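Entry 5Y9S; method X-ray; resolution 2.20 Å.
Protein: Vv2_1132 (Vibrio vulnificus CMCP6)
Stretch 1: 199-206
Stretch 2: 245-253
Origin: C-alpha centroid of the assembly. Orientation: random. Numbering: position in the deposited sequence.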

# COMPACT_ATOMS: atom_id res chain seq x y z
N THR D 199 25.66 13.99 -44.86
CA THR D 199 25.09 13.45 -43.63
C THR D 199 24.97 14.58 -42.62
O THR D 199 25.98 15.18 -42.21
CB THR D 199 25.95 12.31 -43.08
OG1 THR D 199 25.66 11.09 -43.79
CG2 THR D 199 25.70 12.10 -41.58
N ILE D 200 23.74 14.87 -42.20
CA ILE D 200 23.41 16.08 -41.45
C ILE D 200 23.00 15.67 -40.05
O ILE D 200 22.11 14.81 -39.90
CB ILE D 200 22.28 16.87 -42.12
CG1 ILE D 200 22.38 16.75 -43.64
CG2 ILE D 200 22.31 18.30 -41.65
CD1 ILE D 200 21.21 17.37 -44.38
N PRO D 201 23.58 16.25 -39.01
CA PRO D 201 23.10 15.97 -37.65
C PRO D 201 21.67 16.46 -37.51
O PRO D 201 21.32 17.55 -37.96
CB PRO D 201 24.07 16.75 -36.76
CG PRO D 201 25.20 17.17 -37.65
CD PRO D 201 24.63 17.28 -39.02
N TYR D 202 20.84 15.63 -36.88
CA TYR D 202 19.40 15.83 -36.86
C TYR D 202 18.95 15.93 -35.41
O TYR D 202 19.21 15.01 -34.62
CB TYR D 202 18.70 14.68 -37.58
CG TYR D 202 17.19 14.67 -37.44
CD1 TYR D 202 16.44 15.84 -37.52
CD2 TYR D 202 16.51 13.47 -37.25
CE1 TYR D 202 15.06 15.82 -37.40
CE2 TYR D 202 15.13 13.45 -37.13
CZ TYR D 202 14.41 14.62 -37.20
OH TYR D 202 13.04 14.58 -37.07
N LEU D 203 18.29 17.04 -35.06
CA LEU D 203 17.74 17.27 -33.72
C LEU D 203 16.24 16.99 -33.77
O LEU D 203 15.48 17.77 -34.34
CB LEU D 203 18.02 18.70 -33.25
CG LEU D 203 19.38 19.32 -33.56
CD1 LEU D 203 19.28 20.85 -33.63
CD2 LEU D 203 20.40 18.90 -32.51
N SER D 204 15.82 15.89 -33.16
CA SER D 204 14.53 15.27 -33.45
C SER D 204 13.61 15.26 -32.23
O SER D 204 14.04 15.48 -31.09
CB SER D 204 14.72 13.83 -33.94
OG SER D 204 15.14 13.03 -32.85
N TYR D 205 12.34 14.96 -32.49
CA TYR D 205 11.36 14.83 -31.42
C TYR D 205 11.27 13.38 -30.96
O TYR D 205 11.50 12.45 -31.74
CB TYR D 205 9.99 15.29 -31.88
CG TYR D 205 9.85 16.77 -32.13
CD1 TYR D 205 9.47 17.62 -31.11
CD2 TYR D 205 10.04 17.31 -33.41
CE1 TYR D 205 9.31 18.98 -31.32
CE2 TYR D 205 9.88 18.66 -33.63
CZ TYR D 205 9.51 19.49 -32.59
OH TYR D 205 9.36 20.83 -32.81
N SER D 206 10.95 13.20 -29.69
CA SER D 206 10.66 11.86 -29.17
C SER D 206 9.49 11.24 -29.92
O SER D 206 8.57 11.94 -30.38
CB SER D 206 10.35 11.94 -27.68
OG SER D 206 11.35 12.72 -27.04
N GLY D 245 24.32 25.37 -33.37
CA GLY D 245 24.91 24.66 -34.49
C GLY D 245 25.01 23.16 -34.34
O GLY D 245 25.79 22.54 -35.07
N ALA D 246 24.25 22.55 -33.43
CA ALA D 246 24.34 21.11 -33.24
C ALA D 246 23.68 20.32 -34.36
O ALA D 246 23.80 19.09 -34.39
CB ALA D 246 23.73 20.75 -31.90
N GLY D 247 23.02 20.98 -35.30
CA GLY D 247 22.36 20.27 -36.38
C GLY D 247 21.09 20.98 -36.78
O GLY D 247 20.81 22.09 -36.34
N VAL D 248 20.31 20.29 -37.62
CA VAL D 248 19.08 20.83 -38.18
C VAL D 248 17.90 20.28 -37.40
O VAL D 248 17.86 19.09 -37.04
CB VAL D 248 18.99 20.50 -39.69
CG1 VAL D 248 19.10 19.01 -39.90
CG2 VAL D 248 17.71 21.04 -40.31
N ALA D 249 16.95 21.16 -37.08
CA ALA D 249 15.71 20.81 -36.39
C ALA D 249 14.52 21.26 -37.22
O ALA D 249 14.56 22.31 -37.87
CB ALA D 249 15.65 21.48 -35.01
N TRP D 250 13.46 20.44 -37.22
CA TRP D 250 12.16 20.83 -37.75
C TRP D 250 11.32 21.34 -36.58
O TRP D 250 11.07 20.60 -35.62
CB TRP D 250 11.46 19.67 -38.47
CG TRP D 250 11.77 19.58 -39.98
CD1 TRP D 250 10.96 19.96 -41.02
CD2 TRP D 250 12.99 19.11 -40.58
NE1 TRP D 250 11.61 19.76 -42.22
CE2 TRP D 250 12.85 19.22 -41.97
CE3 TRP D 250 14.18 18.59 -40.06
CZ2 TRP D 250 13.85 18.84 -42.86
CZ3 TRP D 250 15.19 18.21 -40.95
CH2 TRP D 250 15.02 18.34 -42.32
N VAL D 251 10.91 22.60 -36.65
CA VAL D 251 10.21 23.26 -35.54
C VAL D 251 9.10 24.13 -36.10
O VAL D 251 9.18 24.67 -37.21
CB VAL D 251 11.16 24.13 -34.69
CG1 VAL D 251 12.21 23.28 -34.00
CG2 VAL D 251 11.79 25.25 -35.54
N PRO D 252 8.03 24.27 -35.32
CA PRO D 252 6.93 25.15 -35.73
C PRO D 252 7.40 26.59 -35.84
O PRO D 252 8.22 27.05 -35.06
CB PRO D 252 5.91 24.97 -34.60
CG PRO D 252 6.21 23.64 -34.03
CD PRO D 252 7.69 23.46 -34.15
N MET D 253 6.86 27.30 -36.84
CA MET D 253 7.23 28.70 -37.01
C MET D 253 7.03 29.50 -35.74
O MET D 253 7.85 30.34 -35.40
CB MET D 253 6.44 29.36 -38.15
CG MET D 253 6.96 29.11 -39.55
SD MET D 253 8.50 29.98 -39.82
CE MET D 253 8.08 31.69 -39.63
O HOH W 1 12.98 18.39 -35.42

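This is a short parallel strand pairing, fastened by two direct backbone hydrogen bonds, extended by a bridging water, and flanked by apolar side-chain contacts between segments whose touching residues are at least 43 apart in sequence. The strand axes approach to 4.9 Å with 32° between their N-to-C directions, and the direct backbone bonding is confined to one end of the pairing.

The register centres on Tyr202 and Val248, whose CA atoms lie 5.2 Å apart. Val248 is the residue that reaches across with both of its backbone polar groups, as one partner does in a parallel bridge: Val248 N donates to Pro201 O at 2.9 Å, and Leu203 N donates to Val248 O, also at 2.9 Å. With N-H...O angles of 167° and 178°, both bonds are nearly straight. Proline lacks an amide proton, but here Pro201 needs only its carbonyl.

One step further on, water takes over. Leu203 O and Trp250 N are 4.4 Å apart, too far for a direct bond, and water 1 fits between them, donating to Leu203 O at 2.8 Å and accepting from Trp250 N at 2.8 Å. The hydrogen-bonding pattern thus continues through a solvent molecule where the two backbones are too far apart to bond directly.

Gly247 shows what close entry into such a pairing demands. Its CA sits 3.3 Å from Pro201 O, and a CB would point toward the other strand, only 2.5 Å from Pro201 O, a clash. Its backbone angles, 146/-170, independently call for glycine, because a CB would also be jammed against the carbonyl oxygen of Ala246.

Side chains line both sides of the pairing. On the face bearing Leu203 and Ala249, the leucine spans two small residues: Leu203 CD2 lies 3.9 Å from Ala246 CB, while Leu203 CD1 lies 3.9 Å from Ala249 CB. On the face bearing Tyr202 and Val248, the tyrosine ring places its edge near the valine carbonyl, with Tyr202 CD1 3.6 Å from Val248 O, and Tyr202 CE1 comes within 3.9 Å of Trp250 CE3 at an oblique angle. Ile200 CG2 adds an apolar contact with Val248 CG1 at 3.7 Å.

Further along, Tyr205 reaches across with its ring. Its CA-to-CB bond points sideways, yet the ring end comes close: Tyr205 CE2 meets Trp250 O at 3.0 Å, edge-on, and Tyr205 OH packs 3.4 Å from Pro252 CD. A long aromatic side chain therefore carries the contact beyond the directly bonded backbone.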